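Local structure of hypothetical protein TTHA0068 (Thermus thermophilus, 2CWY) at residues 58-69 against 85-94. The protein is of unknown function, a small, mostly helical member of the DUF309 family from a thermophilic bacterium. Sequence-based numbering, arbitrary orientation.
Sequences GLRNLRKAEARL and LQEARRRLGA
Helix 59-69 and the 85-92 segment of helix 81-92 run nearly antiparallel (159°), their axes 11.2 Å apart at closest approach, with L62 opposite R89 in the register. L62 is the apolar centre of the contact. With CG anti to the backbone N, its two methyls spread over the opposing helix: CD1 meets L85 CD1 at 3.8 Å, the two chains lying crosswise, while CD2 presses against A94 CB in a short carbon contact of 3.4 Å. L92 runs antiparallel alongside L62 and brings its CD1 to 3.9 Å from L62 CB. L69 CD1 extends the apolar row at one end by a looser approach to L85 CD2, and at the other L59 CD1 reaches A94 CB. G93, with positive phi, forms a Schellman motif at the C-terminal end of helix 81-92, just before A94.

Beside this row lies a salt bridge. The extended R89 chain passes its CG across the L62 methyls and holds E66 through its NE/NH2 edge, NE at 2.8 Å and NH2 at 2.7 Å from the same oxygen, OE2. That oxygen lies almost in the guanidinium plane, yet the carboxylate is turned 71° from it: NE meets OE2 nearly along the C-O axis, NH2 from above the carboxylate plane, and both bonds are bent (142°). From its own helix, one turn earlier, L85 lays CD2 3.5 Å above the centre of the R89 guanidinium. A leucine in place of R89 would probably leave the E66 carboxylate without its charged mate and free to turn. On the inner side, L92 also packs on L49 and A65 on L45, both of helix 33-53, so the two helices share a hydrophobic seam against a third. The contact thus pairs buried leucine packing with a two-bond ionic link at its partly exposed margin, where the nearby positive charge probably favours an ionised E66.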
# COMPACT_ATOMS: atom_id res chain seq x y z
N GLY A 58 -7.15 -12.05 -0.08
CA GLY A 58 -6.30 -10.88 -0.24
C GLY A 58 -5.36 -10.94 -1.43
O GLY A 58 -4.78 -9.93 -1.83
N LEU A 59 -5.21 -12.13 -2.03
CA LEU A 59 -4.30 -12.27 -3.16
C LEU A 59 -4.66 -11.48 -4.41
O LEU A 59 -3.77 -11.10 -5.15
CB LEU A 59 -4.14 -13.75 -3.54
CG LEU A 59 -2.91 -14.45 -2.95
CD1 LEU A 59 -1.65 -13.83 -3.52
CD2 LEU A 59 -2.93 -14.34 -1.45
N ARG A 60 -5.95 -11.24 -4.64
CA ARG A 60 -6.34 -10.47 -5.82
C ARG A 60 -5.79 -9.04 -5.65
O ARG A 60 -5.22 -8.47 -6.59
CB ARG A 60 -7.87 -10.46 -5.96
CG ARG A 60 -8.36 -9.78 -7.24
CD ARG A 60 -9.87 -9.97 -7.44
NE ARG A 60 -10.31 -9.49 -8.75
CZ ARG A 60 -11.57 -9.54 -9.18
NH1 ARG A 60 -12.53 -10.05 -8.40
NH2 ARG A 60 -11.88 -9.09 -10.39
N ASN A 61 -5.96 -8.48 -4.46
CA ASN A 61 -5.44 -7.15 -4.16
C ASN A 61 -3.90 -7.14 -4.22
O ASN A 61 -3.32 -6.21 -4.78
CB ASN A 61 -5.93 -6.70 -2.77
CG ASN A 61 -7.36 -6.16 -2.81
OD1 ASN A 61 -8.01 -5.98 -1.77
ND2 ASN A 61 -7.86 -5.88 -4.00
N LEU A 62 -3.24 -8.17 -3.68
CA LEU A 62 -1.78 -8.22 -3.74
C LEU A 62 -1.32 -8.23 -5.20
O LEU A 62 -0.37 -7.52 -5.56
CB LEU A 62 -1.23 -9.47 -3.03
CG LEU A 62 0.28 -9.68 -3.20
CD1 LEU A 62 1.04 -8.50 -2.62
CD2 LEU A 62 0.69 -10.97 -2.51
N ARG A 63 -1.99 -9.03 -6.04
CA ARG A 63 -1.65 -9.11 -7.46
C ARG A 63 -1.79 -7.75 -8.14
O ARG A 63 -0.92 -7.33 -8.92
CB ARG A 63 -2.56 -10.14 -8.18
CG ARG A 63 -2.61 -9.94 -9.70
CD ARG A 63 -3.31 -11.09 -10.44
NE ARG A 63 -4.59 -11.48 -9.85
CZ ARG A 63 -5.65 -10.68 -9.74
NH1 ARG A 63 -5.60 -9.42 -10.17
NH2 ARG A 63 -6.78 -11.15 -9.22
N LYS A 64 -2.88 -7.05 -7.86
CA LYS A 64 -3.09 -5.72 -8.45
C LYS A 64 -2.02 -4.75 -7.96
O LYS A 64 -1.52 -3.91 -8.72
CB LYS A 64 -4.48 -5.21 -8.12
CG LYS A 64 -5.57 -6.06 -8.77
CD LYS A 64 -6.93 -5.78 -8.15
CE LYS A 64 -7.41 -4.39 -8.44
NZ LYS A 64 -8.78 -4.19 -7.86
N ALA A 65 -1.68 -4.84 -6.67
CA ALA A 65 -0.65 -3.98 -6.11
C ALA A 65 0.69 -4.22 -6.81
O ALA A 65 1.41 -3.29 -7.16
CB ALA A 65 -0.50 -4.23 -4.62
N GLU A 66 1.03 -5.50 -7.01
CA GLU A 66 2.29 -5.83 -7.66
C GLU A 66 2.32 -5.27 -9.08
O GLU A 66 3.35 -4.78 -9.54
CB GLU A 66 2.49 -7.35 -7.67
CG GLU A 66 2.62 -7.92 -6.24
CD GLU A 66 2.71 -9.44 -6.18
OE1 GLU A 66 1.93 -10.12 -6.88
OE2 GLU A 66 3.55 -9.94 -5.40
N ALA A 67 1.18 -5.34 -9.77
CA ALA A 67 1.09 -4.83 -11.13
C ALA A 67 1.39 -3.33 -11.17
O ALA A 67 2.04 -2.83 -12.10
CB ALA A 67 -0.30 -5.10 -11.69
N ARG A 68 0.93 -2.61 -10.16
CA ARG A 68 1.15 -1.17 -10.10
C ARG A 68 2.58 -0.80 -9.69
O ARG A 68 3.14 0.18 -10.18
CB ARG A 68 0.19 -0.53 -9.08
CG ARG A 68 -1.29 -0.85 -9.26
CD ARG A 68 -1.97 0.04 -10.27
NE ARG A 68 -3.41 -0.23 -10.32
CZ ARG A 68 -3.95 -1.32 -10.84
NH1 ARG A 68 -3.17 -2.25 -11.38
NH2 ARG A 68 -5.26 -1.49 -10.83
N LEU A 69 3.15 -1.58 -8.77
CA LEU A 69 4.49 -1.29 -8.24
C LEU A 69 5.62 -1.76 -9.14
O LEU A 69 6.75 -1.26 -9.06
CB LEU A 69 4.64 -1.91 -6.85
CG LEU A 69 3.62 -1.39 -5.82
CD1 LEU A 69 3.58 -2.30 -4.61
CD2 LEU A 69 3.98 0.05 -5.42
N LEU A 85 6.01 -4.06 0.61
CA LEU A 85 5.46 -5.14 -0.22
C LEU A 85 5.96 -6.48 0.33
O LEU A 85 5.21 -7.46 0.37
CB LEU A 85 5.92 -4.96 -1.67
CG LEU A 85 5.65 -6.09 -2.66
CD1 LEU A 85 4.17 -6.31 -2.85
CD2 LEU A 85 6.29 -5.73 -3.99
N GLN A 86 7.22 -6.52 0.76
CA GLN A 86 7.79 -7.74 1.34
C GLN A 86 7.00 -8.14 2.58
O GLN A 86 6.66 -9.31 2.76
CB GLN A 86 9.26 -7.52 1.72
CG GLN A 86 9.92 -8.70 2.44
CD GLN A 86 11.39 -8.45 2.69
OE1 GLN A 86 11.75 -7.61 3.53
NE2 GLN A 86 12.25 -9.14 1.96
N GLU A 87 6.69 -7.16 3.43
CA GLU A 87 5.94 -7.44 4.65
C GLU A 87 4.53 -7.93 4.32
O GLU A 87 4.07 -8.93 4.88
CB GLU A 87 5.85 -6.21 5.56
CG GLU A 87 5.07 -6.51 6.87
CD GLU A 87 4.78 -5.27 7.71
OE1 GLU A 87 3.81 -5.31 8.50
OE2 GLU A 87 5.53 -4.27 7.61
N ALA A 88 3.85 -7.24 3.41
CA ALA A 88 2.50 -7.64 3.01
C ALA A 88 2.51 -9.08 2.50
O ALA A 88 1.65 -9.88 2.87
CB ALA A 88 1.97 -6.71 1.93
N ARG A 89 3.46 -9.39 1.63
CA ARG A 89 3.56 -10.73 1.08
C ARG A 89 3.70 -11.77 2.19
O ARG A 89 3.02 -12.79 2.19
CB ARG A 89 4.74 -10.84 0.12
CG ARG A 89 4.47 -10.28 -1.26
CD ARG A 89 5.76 -10.16 -2.06
NE ARG A 89 5.51 -9.79 -3.45
CZ ARG A 89 6.44 -9.36 -4.30
NH1 ARG A 89 7.69 -9.22 -3.89
NH2 ARG A 89 6.12 -9.08 -5.55
N ARG A 90 4.57 -11.50 3.15
CA ARG A 90 4.76 -12.45 4.24
C ARG A 90 3.49 -12.61 5.07
O ARG A 90 3.10 -13.74 5.39
CB ARG A 90 5.94 -12.03 5.10
CG ARG A 90 7.24 -12.30 4.40
CD ARG A 90 8.44 -11.76 5.15
NE ARG A 90 9.67 -12.08 4.44
CZ ARG A 90 10.82 -11.46 4.67
NH1 ARG A 90 10.88 -10.49 5.57
NH2 ARG A 90 11.91 -11.78 3.98
N ARG A 91 2.83 -11.50 5.39
CA ARG A 91 1.59 -11.57 6.16
C ARG A 91 0.49 -12.34 5.43
O ARG A 91 -0.37 -12.95 6.06
CB ARG A 91 1.09 -10.17 6.52
CG ARG A 91 1.91 -9.48 7.62
CD ARG A 91 1.33 -8.13 8.00
NE ARG A 91 2.11 -7.49 9.06
CZ ARG A 91 2.05 -7.84 10.34
NH1 ARG A 91 1.23 -8.81 10.72
NH2 ARG A 91 2.81 -7.22 11.24
N LEU A 92 0.51 -12.29 4.10
CA LEU A 92 -0.49 -12.98 3.30
C LEU A 92 -0.11 -14.41 2.98
O LEU A 92 -0.92 -15.17 2.44
CB LEU A 92 -0.74 -12.21 2.00
CG LEU A 92 -1.33 -10.81 2.17
CD1 LEU A 92 -1.39 -10.10 0.82
CD2 LEU A 92 -2.71 -10.92 2.79
N GLY A 93 1.12 -14.78 3.31
CA GLY A 93 1.60 -16.12 3.02
C GLY A 93 1.89 -16.26 1.54
O GLY A 93 1.91 -17.37 1.01
N ALA A 94 2.11 -15.13 0.88
CA ALA A 94 2.38 -15.09 -0.55
C ALA A 94 3.88 -15.10 -0.88
O ALA A 94 4.37 -16.16 -1.33
CB ALA A 94 1.72 -13.86 -1.16
OXT ALA A 94 4.54 -14.06 -0.67